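Local coordinates for MIP07328p (Drosophila melanogaster, PDB 6FKK), which is a semaphorin, a transmembrane axon guidance cue with chemorepellent activity that binds semaphorin receptors, probably plexins and probably through its extracellular sema domain, at residues L382-T387 / D412-K417; K417-L422 / Q521-T526; V437-Q442 / L475-H480; I494-L499 / K505-S510. All blocks are in the same frame, centred on the assembly; numbering follows the deposited sequence.

Interaction 1: residues L382-T387 / D412-K417; sequences LHHRLT and DGKVTK
His384 and Asp412 bring the two backbones to their nearest approach, 5.8 Å from CA to CA, with no hydrogen bond between the segments. The site belongs to a four-stranded antiparallel blade of the sema domain, a beta-propeller. Residues 382-387 lead into its first strand, 386-396. Residues 412-417 hold the end of the turn and the start of its third strand, 414-423. Strand 402-410 lies between the two in the sheet, and backbone bonds from Arg385 to Asp411 and from Thr387 to Gly409 tie residues 382-387 to strand 402-410 and the turn after it. The contact is therefore made across the end of strand 402-410, by side chains alone.

The CB atoms of His384 and Asp412 touch at 3.7 Å. His384 has CG between its backbone N and carbonyl carbon (chi1 60°), which sets the ring close to the carboxylate of Asp412. Ring and carboxylate planes are 38° apart. ND1 of His384 is 4.1 Å from OD2 of Asp412, too far for a bond. Lys414 lies beyond it, with CE 4.5 Å from His384 ND1. Its ammonium also bonds to Gln442 OE1 and Thr11 OG1. The nearby lysine would probably offset any pull of the carboxylate on the ring's ionisation. Within segment 412-417, Lys414 NZ forms a salt bridge of 3.4 Å with Asp412 OD2, the same oxygen that approaches the histidine.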
loop_
_atom_site.group_PDB
_atom_site.type_symbol
_atom_site.label_atom_id
_atom_site.label_comp_id
_atom_site.label_asym_id
_atom_site.label_seq_id
_atom_site.Cartn_x
_atom_site.Cartn_y
_atom_site.Cartn_z
ATOM N N LEU A 382 7.881 -16.616 -13.184
ATOM C CA LEU A 382 7.202 -15.914 -14.260
ATOM C C LEU A 382 8.016 -14.695 -14.672
ATOM O O LEU A 382 8.843 -14.185 -13.911
ATOM C CB LEU A 382 5.789 -15.493 -13.844
ATOM C CG LEU A 382 4.877 -16.646 -13.424
ATOM C CD1 LEU A 382 3.520 -16.125 -12.978
ATOM C CD2 LEU A 382 4.727 -17.650 -14.558
ATOM N N HIS A 383 7.771 -14.227 -15.895
ATOM C CA HIS A 383 8.513 -13.108 -16.459
ATOM C C HIS A 383 7.984 -11.751 -16.008
ATOM O O HIS A 383 8.239 -10.746 -16.683
ATOM C CB HIS A 383 8.513 -13.192 -17.987
ATOM C CG HIS A 383 9.228 -14.394 -18.526
ATOM N ND1 HIS A 383 10.513 -14.724 -18.155
ATOM C CD2 HIS A 383 8.838 -15.339 -19.414
ATOM C CE1 HIS A 383 10.884 -15.823 -18.787
ATOM N NE2 HIS A 383 9.885 -16.217 -19.558
ATOM N N HIS A 384 7.257 -11.691 -14.895
ATOM C CA HIS A 384 6.775 -10.421 -14.373
ATOM C C HIS A 384 6.558 -10.543 -12.874
ATOM O O HIS A 384 6.345 -11.635 -12.340
ATOM C CB HIS A 384 5.483 -9.972 -15.072
ATOM C CG HIS A 384 4.348 -10.938 -14.931
ATOM N ND1 HIS A 384 3.924 -11.743 -15.965
ATOM C CD2 HIS A 384 3.541 -11.220 -13.880
ATOM C CE1 HIS A 384 2.908 -12.482 -15.558
ATOM N NE2 HIS A 384 2.656 -12.185 -14.295
ATOM N N ARG A 385 6.618 -9.399 -12.197
ATOM C CA ARG A 385 6.396 -9.314 -10.762
ATOM C C ARG A 385 5.191 -8.427 -10.480
ATOM O O ARG A 385 4.895 -7.500 -11.240
ATOM C CB ARG A 385 7.626 -8.749 -10.038
ATOM C CG ARG A 385 8.907 -9.547 -10.230
ATOM C CD ARG A 385 10.108 -8.796 -9.665
ATOM N NE ARG A 385 11.336 -9.587 -9.711
ATOM C CZ ARG A 385 11.802 -10.302 -8.691
ATOM N NH1 ARG A 385 11.142 -10.325 -7.541
ATOM N NH2 ARG A 385 12.927 -10.992 -8.817
ATOM N N LEU A 386 4.500 -8.711 -9.379
ATOM C CA LEU A 386 3.391 -7.873 -8.949
ATOM C C LEU A 386 3.909 -6.584 -8.328
ATOM O O LEU A 386 4.946 -6.569 -7.657
ATOM C CB LEU A 386 2.510 -8.616 -7.948
ATOM C CG LEU A 386 1.811 -9.891 -8.431
ATOM C CD1 LEU A 386 0.949 -10.469 -7.319
ATOM C CD2 LEU A 386 0.975 -9.637 -9.677
ATOM N N THR A 387 3.174 -5.488 -8.555
ATOM C CA THR A 387 3.646 -4.164 -8.146
ATOM C C THR A 387 2.591 -3.338 -7.417
ATOM O O THR A 387 2.945 -2.506 -6.573
ATOM C CB THR A 387 4.151 -3.379 -9.365
ATOM O OG1 THR A 387 3.100 -3.261 -10.334
ATOM C CG2 THR A 387 5.351 -4.072 -9.998
ATOM N N ASP A 412 4.784 -5.649 -15.856
ATOM C CA ASP A 412 4.524 -5.921 -17.262
ATOM C C ASP A 412 3.417 -5.028 -17.812
ATOM O O ASP A 412 3.395 -4.740 -19.013
ATOM C CB ASP A 412 4.158 -7.401 -17.427
ATOM C CG ASP A 412 4.251 -7.883 -18.861
ATOM O OD1 ASP A 412 4.531 -7.068 -19.760
ATOM O OD2 ASP A 412 4.049 -9.093 -19.089
ATOM N N GLY A 413 2.513 -4.565 -16.954
ATOM C CA GLY A 413 1.347 -3.824 -17.382
ATOM C C GLY A 413 0.048 -4.600 -17.331
ATOM O O GLY A 413 -0.965 -4.112 -17.849
ATOM N N LYS A 414 0.042 -5.785 -16.731
ATOM C CA LYS A 414 -1.152 -6.608 -16.641
ATOM C C LYS A 414 -1.874 -6.359 -15.322
ATOM O O LYS A 414 -1.295 -5.878 -14.346
ATOM C CB LYS A 414 -0.803 -8.092 -16.766
ATOM C CG LYS A 414 0.061 -8.448 -17.967
ATOM C CD LYS A 414 0.097 -9.955 -18.186
ATOM C CE LYS A 414 1.158 -10.346 -19.201
ATOM N NZ LYS A 414 1.030 -9.580 -20.472
ATOM N N VAL A 415 -3.159 -6.704 -15.306
ATOM C CA VAL A 415 -3.995 -6.592 -14.118
ATOM C C VAL A 415 -4.671 -7.935 -13.886
ATOM O O VAL A 415 -5.215 -8.530 -14.823
ATOM C CB VAL A 415 -5.043 -5.473 -14.259
ATOM C CG1 VAL A 415 -6.014 -5.503 -13.088
ATOM C CG2 VAL A 415 -4.358 -4.117 -14.359
ATOM N N THR A 416 -4.636 -8.411 -12.643
ATOM C CA THR A 416 -5.199 -9.704 -12.275
ATOM C C THR A 416 -6.309 -9.501 -11.253
ATOM O O THR A 416 -6.071 -8.944 -10.175
ATOM C CB THR A 416 -4.121 -10.632 -11.711
ATOM O OG1 THR A 416 -3.155 -10.925 -12.728
ATOM C CG2 THR A 416 -4.741 -11.931 -11.219
ATOM N N LYS A 417 -7.514 -9.946 -11.596
ATOM C CA LYS A 417 -8.619 -10.040 -10.653
ATOM C C LYS A 417 -8.669 -11.450 -10.082
ATOM O O LYS A 417 -8.466 -12.427 -10.810
ATOM C CB LYS A 417 -9.959 -9.728 -11.324
ATOM C CG LYS A 417 -10.057 -8.396 -12.039
ATOM C CD LYS A 417 -11.378 -8.325 -12.798
ATOM C CE LYS A 417 -11.649 -6.940 -13.365
ATOM N NZ LYS A 417 -10.589 -6.481 -14.303
#

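Interaction 2: residues K417-L422 / Q521-T526; sequences KFINIL and QSLNST
Residues 417-422 of strand 414-423 run past an irregular loop, 521-526. The backbones stay well apart, with the nearest CA atoms, of Ile421 and Asn524, at 7.4 Å. No hydrogen bond crosses.

Ile421 has the largest share of the contact. Its CG1 stands anti to the carbonyl carbon (chi1 -69°), and CD1 reaches the loop backbone, 3.4 Å from the carbonyl O of Leu523. The same CD1 packs on Leu523 CB at 4.2 Å. The other branch, CG2, meets the amide oxygen of Asn524: Ile421 CG2 and Asn524 OD1 are 3.8 Å apart. That oxygen accepts a hydrogen bond from Lys434 of the adjoining strand, so its polar demand is met beside the methyl group. Two residues back on the strand, Ile419 CD1 touches Leu523 CD1 at 4.2 Å. Leu523 thus lies against both isoleucines, and it also touches Tyr403 and Pro493.

Within the loop, the hydroxyls of Ser522 and Ser525 are hydrogen-bonded, OG to OG, at 2.6 Å. This is a largely apolar interface between domains: a strand of a sema beta-propeller blade packs against the loop before helix 527-533 of the cysteine-rich PSI (plexin repeat) domain.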
loop_
_atom_site.group_PDB
_atom_site.type_symbol
_atom_site.label_atom_id
_atom_site.label_comp_id
_atom_site.label_asym_id
_atom_site.label_seq_id
_atom_site.Cartn_x
_atom_site.Cartn_y
_atom_site.Cartn_z
ATOM N N LYS A 417 -7.514 -9.946 -11.596
ATOM C CA LYS A 417 -8.619 -10.040 -10.653
ATOM C C LYS A 417 -8.669 -11.450 -10.082
ATOM O O LYS A 417 -8.466 -12.427 -10.810
ATOM C CB LYS A 417 -9.959 -9.728 -11.324
ATOM C CG LYS A 417 -10.057 -8.396 -12.039
ATOM C CD LYS A 417 -11.378 -8.325 -12.798
ATOM C CE LYS A 417 -11.649 -6.940 -13.365
ATOM N NZ LYS A 417 -10.589 -6.481 -14.303
ATOM N N PHE A 418 -8.948 -11.557 -8.785
ATOM C CA PHE A 418 -9.141 -12.870 -8.183
ATOM C C PHE A 418 -9.881 -12.726 -6.862
ATOM O O PHE A 418 -9.853 -11.672 -6.221
ATOM C CB PHE A 418 -7.810 -13.607 -7.975
ATOM C CG PHE A 418 -6.966 -13.058 -6.855
ATOM C CD1 PHE A 418 -6.053 -12.044 -7.090
ATOM C CD2 PHE A 418 -7.069 -13.577 -5.573
ATOM C CE1 PHE A 418 -5.270 -11.547 -6.064
ATOM C CE2 PHE A 418 -6.291 -13.082 -4.545
ATOM C CZ PHE A 418 -5.390 -12.067 -4.791
ATOM N N ILE A 419 -10.544 -13.813 -6.468
ATOM C CA ILE A 419 -11.170 -13.939 -5.159
ATOM C C ILE A 419 -10.670 -15.227 -4.521
ATOM O O ILE A 419 -10.059 -16.076 -5.172
ATOM C CB ILE A 419 -12.711 -13.932 -5.233
ATOM C CG1 ILE A 419 -13.213 -15.163 -5.991
ATOM C CG2 ILE A 419 -13.213 -12.649 -5.881
ATOM C CD1 ILE A 419 -14.716 -15.323 -5.965
ATOM N N ASN A 420 -10.937 -15.367 -3.226
ATOM C CA ASN A 420 -10.521 -16.534 -2.462
ATOM C C ASN A 420 -11.743 -17.272 -1.941
ATOM O O ASN A 420 -12.723 -16.652 -1.515
ATOM C CB ASN A 420 -9.615 -16.141 -1.292
ATOM C CG ASN A 420 -8.265 -15.627 -1.748
ATOM O OD1 ASN A 420 -7.909 -14.477 -1.494
ATOM N ND2 ASN A 420 -7.503 -16.481 -2.421
ATOM N N ILE A 421 -11.682 -18.600 -1.982
ATOM C CA ILE A 421 -12.729 -19.459 -1.447
ATOM C C ILE A 421 -12.070 -20.475 -0.527
ATOM O O ILE A 421 -11.159 -21.199 -0.946
ATOM C CB ILE A 421 -13.525 -20.167 -2.557
ATOM C CG1 ILE A 421 -14.379 -19.160 -3.331
ATOM C CG2 ILE A 421 -14.394 -21.270 -1.972
ATOM C CD1 ILE A 421 -15.162 -19.781 -4.464
ATOM N N LEU A 422 -12.521 -20.525 0.722
ATOM C CA LEU A 422 -11.970 -21.425 1.729
ATOM C C LEU A 422 -12.950 -22.569 1.949
ATOM O O LEU A 422 -14.114 -22.335 2.291
ATOM C CB LEU A 422 -11.698 -20.678 3.034
ATOM C CG LEU A 422 -11.003 -21.455 4.153
ATOM C CD1 LEU A 422 -9.617 -21.894 3.713
ATOM C CD2 LEU A 422 -10.926 -20.620 5.423
ATOM N N GLN A 521 -24.918 -18.557 -11.659
ATOM C CA GLN A 521 -23.555 -18.201 -11.290
ATOM C C GLN A 521 -22.925 -19.386 -10.574
ATOM O O GLN A 521 -23.587 -20.059 -9.781
ATOM C CB GLN A 521 -23.513 -16.955 -10.397
ATOM C CG GLN A 521 -22.106 -16.490 -10.046
ATOM C CD GLN A 521 -22.100 -15.253 -9.167
ATOM O OE1 GLN A 521 -22.361 -15.329 -7.967
ATOM N NE2 GLN A 521 -21.801 -14.105 -9.765
ATOM N N SER A 522 -21.648 -19.633 -10.859
ATOM C CA SER A 522 -20.924 -20.755 -10.261
ATOM C C SER A 522 -19.508 -20.285 -9.943
ATOM O O SER A 522 -18.672 -20.161 -10.843
ATOM C CB SER A 522 -20.914 -21.965 -11.188
ATOM O OG SER A 522 -20.299 -23.075 -10.560
ATOM N N LEU A 523 -19.246 -20.027 -8.662
ATOM C CA LEU A 523 -17.925 -19.605 -8.217
ATOM C C LEU A 523 -17.107 -20.735 -7.613
ATOM O O LEU A 523 -15.874 -20.660 -7.624
ATOM C CB LEU A 523 -18.044 -18.478 -7.183
ATOM C CG LEU A 523 -18.829 -17.227 -7.576
ATOM C CD1 LEU A 523 -18.817 -16.219 -6.438
ATOM C CD2 LEU A 523 -18.258 -16.616 -8.841
ATOM N N ASN A 524 -17.760 -21.773 -7.093
ATOM C CA ASN A 524 -17.098 -22.868 -6.389
ATOM C C ASN A 524 -16.907 -24.086 -7.284
ATOM O O ASN A 524 -17.107 -25.224 -6.851
ATOM C CB ASN A 524 -17.893 -23.235 -5.139
ATOM C CG ASN A 524 -17.061 -23.978 -4.112
ATOM O OD1 ASN A 524 -15.836 -24.026 -4.209
ATOM N ND2 ASN A 524 -17.724 -24.557 -3.117
ATOM N N SER A 525 -16.514 -23.875 -8.539
ATOM C CA SER A 525 -16.381 -24.958 -9.503
ATOM C C SER A 525 -15.219 -24.658 -10.437
ATOM O O SER A 525 -14.551 -23.625 -10.326
ATOM C CB SER A 525 -17.676 -25.150 -10.300
ATOM O OG SER A 525 -17.951 -24.013 -11.103
ATOM N N THR A 526 -14.977 -25.580 -11.364
ATOM C CA THR A 526 -14.028 -25.331 -12.437
ATOM C C THR A 526 -14.635 -24.363 -13.444
ATOM O O THR A 526 -15.858 -24.254 -13.574
ATOM C CB THR A 526 -13.647 -26.638 -13.133
ATOM O OG1 THR A 526 -13.562 -27.690 -12.165
ATOM C CG2 THR A 526 -12.300 -26.500 -13.834
#

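Interaction 3: residues V437-Q442 / L475-H480; sequences VISEMQ and LHHCSH
Met441 and His477 approach from opposite directions, each with CG anti to its carbonyl carbon (chi1 -48° in both). The methionine chain is extended beyond CG, which carries its terminal methyl over the imidazole.

The main contact is a CH-pi interaction. Met441 CE lies 3.8 Å from the centroid of the His477 ring. It sits over one face, 18° off the ring normal and offset toward the rim. Met441 CE is nearest to His477 NE2, at 3.6 Å. The sulfur follows more obliquely, with Met441 SD 4.4 Å from the His477 centroid, a sulfur-aromatic contact. Ser439 comes up obliquely to the same ring. Ser439 OG is 4.3 Å from His477 NE2, too far to bond.

The polar partner of that nitrogen is Lys417, whose NZ is hydrogen-bonded to His477 NE2. The residue is buried, and this bond gives NE2 a partner while the methyl packs on the face. With an alanine in place of His477, the methionine methyl would lose the face it rests on, and the Lys417 ammonium would probably be left without this buried acceptor.

Ile438 and Ser439 both face Lys417, forming a classic beta bulge in the outer strand 432-442 of a propeller blade. The adjacent strand, 414-423, supplies Lys417. On the other side, residues 475-480 link strand 469-474, of a different propeller blade, to helix 484-489 of the PSI domain, and Cys478 is disulfide-bonded to Cys495 in strand 495-498.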
loop_
_atom_site.group_PDB
_atom_site.type_symbol
_atom_site.label_atom_id
_atom_site.label_comp_id
_atom_site.label_asym_id
_atom_site.label_seq_id
_atom_site.Cartn_x
_atom_site.Cartn_y
_atom_site.Cartn_z
ATOM N N VAL A 437 -9.115 -17.153 -10.042
ATOM C CA VAL A 437 -8.632 -16.064 -10.884
ATOM C C VAL A 437 -9.748 -15.649 -11.833
ATOM O O VAL A 437 -10.204 -16.447 -12.657
ATOM C CB VAL A 437 -7.373 -16.478 -11.657
ATOM C CG1 VAL A 437 -6.997 -15.405 -12.667
ATOM C CG2 VAL A 437 -6.227 -16.736 -10.695
ATOM N N ILE A 438 -10.188 -14.398 -11.720
ATOM C CA ILE A 438 -11.268 -13.909 -12.569
ATOM C C ILE A 438 -10.752 -13.588 -13.967
ATOM O O ILE A 438 -11.293 -14.072 -14.968
ATOM C CB ILE A 438 -11.943 -12.688 -11.922
ATOM C CG1 ILE A 438 -12.562 -13.079 -10.580
ATOM C CG2 ILE A 438 -12.993 -12.103 -12.849
ATOM C CD1 ILE A 438 -13.136 -11.911 -9.819
ATOM N N SER A 439 -9.704 -12.771 -14.060
ATOM C CA SER A 439 -9.148 -12.404 -15.355
ATOM C C SER A 439 -7.729 -11.890 -15.173
ATOM O O SER A 439 -7.368 -11.381 -14.110
ATOM C CB SER A 439 -9.999 -11.337 -16.052
ATOM O OG SER A 439 -9.902 -10.094 -15.379
ATOM N N GLU A 440 -6.932 -12.029 -16.231
ATOM C CA GLU A 440 -5.608 -11.415 -16.308
ATOM C C GLU A 440 -5.466 -10.824 -17.703
ATOM O O GLU A 440 -5.285 -11.563 -18.675
ATOM C CB GLU A 440 -4.493 -12.422 -16.024
ATOM C CG GLU A 440 -3.103 -11.795 -15.995
ATOM C CD GLU A 440 -1.999 -12.801 -15.716
ATOM O OE1 GLU A 440 -1.495 -13.420 -16.678
ATOM O OE2 GLU A 440 -1.635 -12.970 -14.533
ATOM N N MET A 441 -5.558 -9.502 -17.803
ATOM C CA MET A 441 -5.562 -8.820 -19.087
ATOM C C MET A 441 -4.447 -7.787 -19.146
ATOM O O MET A 441 -4.039 -7.223 -18.126
ATOM C CB MET A 441 -6.906 -8.133 -19.348
ATOM C CG MET A 441 -8.117 -9.013 -19.098
ATOM S SD MET A 441 -9.619 -8.283 -19.776
ATOM C CE MET A 441 -10.877 -9.331 -19.051
ATOM N N GLN A 442 -3.960 -7.545 -20.360
ATOM C CA GLN A 442 -2.988 -6.488 -20.599
ATOM C C GLN A 442 -3.716 -5.151 -20.652
ATOM O O GLN A 442 -4.642 -4.975 -21.451
ATOM C CB GLN A 442 -2.232 -6.747 -21.900
ATOM C CG GLN A 442 -1.057 -5.817 -22.130
ATOM C CD GLN A 442 0.118 -6.143 -21.235
ATOM O OE1 GLN A 442 0.446 -7.310 -21.022
ATOM N NE2 GLN A 442 0.759 -5.111 -20.700
ATOM N N LEU A 475 -14.081 -1.821 -14.038
ATOM C CA LEU A 475 -13.844 -2.555 -12.798
ATOM C C LEU A 475 -14.397 -3.973 -12.875
ATOM O O LEU A 475 -13.825 -4.894 -12.281
ATOM C CB LEU A 475 -14.464 -1.804 -11.620
ATOM C CG LEU A 475 -14.177 -2.329 -10.213
ATOM C CD1 LEU A 475 -12.744 -2.020 -9.804
ATOM C CD2 LEU A 475 -15.164 -1.747 -9.216
ATOM N N HIS A 476 -15.500 -4.166 -13.594
ATOM C CA HIS A 476 -16.094 -5.481 -13.783
ATOM C C HIS A 476 -16.624 -5.570 -15.204
ATOM O O HIS A 476 -17.327 -4.665 -15.664
ATOM C CB HIS A 476 -17.217 -5.736 -12.772
ATOM C CG HIS A 476 -16.756 -5.754 -11.348
ATOM N ND1 HIS A 476 -16.150 -6.852 -10.777
ATOM C CD2 HIS A 476 -16.818 -4.812 -10.378
ATOM C CE1 HIS A 476 -15.857 -6.585 -9.516
ATOM N NE2 HIS A 476 -16.252 -5.353 -9.250
ATOM N N HIS A 477 -16.285 -6.660 -15.894
ATOM C CA HIS A 477 -16.587 -6.811 -17.312
ATOM C C HIS A 477 -17.928 -7.486 -17.567
ATOM O O HIS A 477 -18.066 -8.207 -18.566
ATOM C CB HIS A 477 -15.468 -7.592 -18.004
ATOM C CG HIS A 477 -14.092 -7.102 -17.678
ATOM N ND1 HIS A 477 -13.493 -6.060 -18.352
ATOM C CD2 HIS A 477 -13.194 -7.519 -16.755
ATOM C CE1 HIS A 477 -12.287 -5.852 -17.855
ATOM N NE2 HIS A 477 -12.081 -6.724 -16.885
ATOM N N CYS A 478 -18.922 -7.284 -16.699
ATOM C CA CYS A 478 -20.219 -7.917 -16.920
ATOM C C CYS A 478 -20.864 -7.402 -18.202
ATOM O O CYS A 478 -21.316 -8.186 -19.042
ATOM C CB CYS A 478 -21.153 -7.677 -15.731
ATOM S SG CYS A 478 -20.482 -7.989 -14.076
ATOM N N SER A 479 -20.906 -6.079 -18.371
ATOM C CA SER A 479 -21.561 -5.490 -19.533
ATOM C C SER A 479 -20.743 -5.627 -20.808
ATOM O O SER A 479 -21.232 -5.247 -21.878
ATOM C CB SER A 479 -21.859 -4.013 -19.272
ATOM O OG SER A 479 -20.668 -3.293 -19.010
ATOM N N HIS A 480 -19.524 -6.156 -20.730
ATOM C CA HIS A 480 -18.675 -6.307 -21.902
ATOM C C HIS A 480 -18.650 -7.729 -22.447
ATOM O O HIS A 480 -18.064 -7.955 -23.511
ATOM C CB HIS A 480 -17.245 -5.857 -21.583
ATOM C CG HIS A 480 -17.112 -4.382 -21.360
ATOM N ND1 HIS A 480 -17.678 -3.736 -20.283
ATOM C CD2 HIS A 480 -16.479 -3.426 -22.080
ATOM C CE1 HIS A 480 -17.399 -2.446 -20.348
ATOM N NE2 HIS A 480 -16.671 -2.232 -21.429
#

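Interaction 4: residues I494-L499 / K505-S510; sequences ICAWDL and KNLATS
Ile494 and Asn506 cross obliquely, and the amide of Asn506 lies against the isoleucine chain. Asn506 OD1 is 3.6 Å from Ile494 CG1, and its ND2 faces CG2. Asn506 CG stands anti to the backbone N (chi1 -175°). From there OD1 accepts two backbone N-H groups of its own segment. Ala508 N meets Asn506 OD1 at 2.7 Å in the carbonyl plane, and Thr509 N meets it at 3.0 Å from above that plane. These bonds make an Asx turn and an Asx motif, which hold the chain as it leaves the strand. A leucine in place of Asn506 offers no acceptor, so the N-H groups of Ala508 and Thr509 would probably lose this partner and the turn its fixed shape. Past the amide, Ile494 CD1 packs on Ala508 CB at 3.6 Å.

On the face shared by Ala496 and Lys505, Ala496 CB touches Leu507 CD2 at 4.0 Å. The extended Lys505 chain crosses Asp498 and ends in a salt bridge, Lys505 NZ to Asp498 OD2, at 3.0 Å. The ammonium meets OD2 on its anti side. Asp498 OD1 also accepts from Gln500 N.

The backbones pair antiparallel: Ala496 and Lys505 are a hydrogen-bonded pair, and Leu507 N extends the ladder to Ile494 O. This is the 495-498/503-506 hairpin of the PSI domain. Strand 519-520 flanks strand 495-498 on its other edge, and Trp497 packs against helix 484-489.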
loop_
_atom_site.group_PDB
_atom_site.type_symbol
_atom_site.label_atom_id
_atom_site.label_comp_id
_atom_site.label_asym_id
_atom_site.label_seq_id
_atom_site.Cartn_x
_atom_site.Cartn_y
_atom_site.Cartn_z
ATOM N N ILE A 494 -19.717 -10.693 -9.082
ATOM C CA ILE A 494 -20.669 -9.624 -9.352
ATOM C C ILE A 494 -21.419 -9.813 -10.670
ATOM O O ILE A 494 -22.463 -9.172 -10.868
ATOM C CB ILE A 494 -19.957 -8.257 -9.325
ATOM C CG1 ILE A 494 -20.884 -7.174 -8.779
ATOM C CG2 ILE A 494 -19.452 -7.882 -10.708
ATOM C CD1 ILE A 494 -20.156 -5.902 -8.419
ATOM N N CYS A 495 -20.931 -10.668 -11.567
ATOM C CA CYS A 495 -21.602 -10.938 -12.833
ATOM C C CYS A 495 -22.417 -12.220 -12.717
ATOM O O CYS A 495 -21.906 -13.247 -12.258
ATOM C CB CYS A 495 -20.604 -11.065 -13.989
ATOM S SG CYS A 495 -19.409 -9.711 -14.206
ATOM N N ALA A 496 -23.680 -12.154 -13.130
ATOM C CA ALA A 496 -24.548 -13.318 -13.196
ATOM C C ALA A 496 -25.287 -13.296 -14.525
ATOM O O ALA A 496 -25.479 -12.239 -15.129
ATOM C CB ALA A 496 -25.539 -13.357 -12.025
ATOM N N TRP A 497 -25.702 -14.476 -14.980
ATOM C CA TRP A 497 -26.332 -14.632 -16.286
ATOM C C TRP A 497 -27.841 -14.764 -16.126
ATOM O O TRP A 497 -28.319 -15.691 -15.464
ATOM C CB TRP A 497 -25.772 -15.846 -17.024
ATOM C CG TRP A 497 -26.412 -16.057 -18.356
ATOM C CD1 TRP A 497 -27.368 -16.976 -18.672
ATOM C CD2 TRP A 497 -26.153 -15.317 -19.553
ATOM N NE1 TRP A 497 -27.715 -16.862 -19.997
ATOM C CE2 TRP A 497 -26.984 -15.848 -20.559
ATOM C CE3 TRP A 497 -25.296 -14.260 -19.874
ATOM C CZ2 TRP A 497 -26.980 -15.361 -21.864
ATOM C CZ3 TRP A 497 -25.295 -13.776 -21.166
ATOM C CH2 TRP A 497 -26.132 -14.326 -22.146
ATOM N N ASP A 498 -28.581 -13.846 -16.741
ATOM C CA ASP A 498 -30.037 -13.911 -16.745
ATOM C C ASP A 498 -30.503 -14.822 -17.873
ATOM O O ASP A 498 -30.102 -14.651 -19.028
ATOM C CB ASP A 498 -30.632 -12.509 -16.906
ATOM C CG ASP A 498 -32.139 -12.481 -16.697
ATOM O OD1 ASP A 498 -32.721 -13.538 -16.378
ATOM O OD2 ASP A 498 -32.744 -11.396 -16.845
ATOM N N LEU A 499 -31.344 -15.800 -17.537
ATOM C CA LEU A 499 -31.890 -16.676 -18.565
ATOM C C LEU A 499 -33.083 -16.046 -19.268
ATOM O O LEU A 499 -33.351 -16.371 -20.430
ATOM C CB LEU A 499 -32.283 -18.023 -17.959
ATOM C CG LEU A 499 -31.116 -18.905 -17.519
ATOM C CD1 LEU A 499 -31.616 -20.229 -16.961
ATOM C CD2 LEU A 499 -30.173 -19.130 -18.686
ATOM N N LYS A 505 -25.429 -9.736 -16.376
ATOM C CA LYS A 505 -25.824 -8.567 -15.602
ATOM C C LYS A 505 -24.928 -8.371 -14.386
ATOM O O LYS A 505 -24.391 -9.327 -13.820
ATOM C CB LYS A 505 -27.285 -8.675 -15.148
ATOM C CG LYS A 505 -28.293 -8.522 -16.274
ATOM C CD LYS A 505 -29.721 -8.586 -15.760
ATOM C CE LYS A 505 -30.721 -8.379 -16.887
ATOM N NZ LYS A 505 -32.127 -8.479 -16.406
ATOM N N ASN A 506 -24.784 -7.109 -13.990
ATOM C CA ASN A 506 -24.032 -6.728 -12.803
ATOM C C ASN A 506 -24.982 -6.696 -11.612
ATOM O O ASN A 506 -25.990 -5.983 -11.636
ATOM C CB ASN A 506 -23.368 -5.366 -13.017
ATOM C CG ASN A 506 -22.474 -4.954 -11.862
ATOM O OD1 ASN A 506 -22.893 -4.934 -10.706
ATOM N ND2 ASN A 506 -21.229 -4.613 -12.178
ATOM N N LEU A 507 -24.659 -7.461 -10.567
ATOM C CA LEU A 507 -25.563 -7.570 -9.428
ATOM C C LEU A 507 -25.561 -6.324 -8.550
ATOM O O LEU A 507 -26.518 -6.117 -7.795
ATOM C CB LEU A 507 -25.206 -8.793 -8.584
ATOM C CG LEU A 507 -25.380 -10.155 -9.257
ATOM C CD1 LEU A 507 -25.122 -11.276 -8.268
ATOM C CD2 LEU A 507 -26.767 -10.278 -9.851
ATOM N N ALA A 508 -24.523 -5.493 -8.628
ATOM C CA ALA A 508 -24.450 -4.310 -7.778
ATOM C C ALA A 508 -25.092 -3.086 -8.420
ATOM O O ALA A 508 -25.766 -2.311 -7.732
ATOM C CB ALA A 508 -22.995 -4.002 -7.420
ATOM N N THR A 509 -24.897 -2.895 -9.725
ATOM C CA THR A 509 -25.404 -1.723 -10.430
ATOM C C THR A 509 -26.760 -1.963 -11.086
ATOM O O THR A 509 -27.685 -1.168 -10.898
ATOM C CB THR A 509 -24.392 -1.266 -11.489
ATOM O OG1 THR A 509 -24.179 -2.315 -12.444
ATOM C CG2 THR A 509 -23.063 -0.898 -10.841
ATOM N N SER A 510 -26.900 -3.043 -11.855
ATOM C CA SER A 510 -28.149 -3.296 -12.562
ATOM C C SER A 510 -29.273 -3.606 -11.582
ATOM O O SER A 510 -29.061 -4.246 -10.548
ATOM C CB SER A 510 -27.980 -4.451 -13.547
ATOM O OG SER A 510 -26.928 -4.192 -14.459
#

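Interactions 1, 2 and 3 all use the four-stranded propeller blade 386-442. Interaction 1 lies within that blade. Interactions 2 and 3 join the blade to the PSI domain, which holds interaction 4. Interactions 1 and 2 share Lys417, with centres about 20 Å apart, and both use strand 414-423. That strand pairs with strand 432-442 of interaction 3. Interactions 3 and 4 have centres about 14 Å apart and are joined by the Cys478-Cys495 disulfide. Gln521 of interaction 2 bonds to Cys495 O of interaction 4. Interaction 1 comes first along the chain. Interactions 3 and 4 both fall between the two segments of interaction 2. The blade and the PSI domain thus meet at several points, consistent with a fixed arrangement.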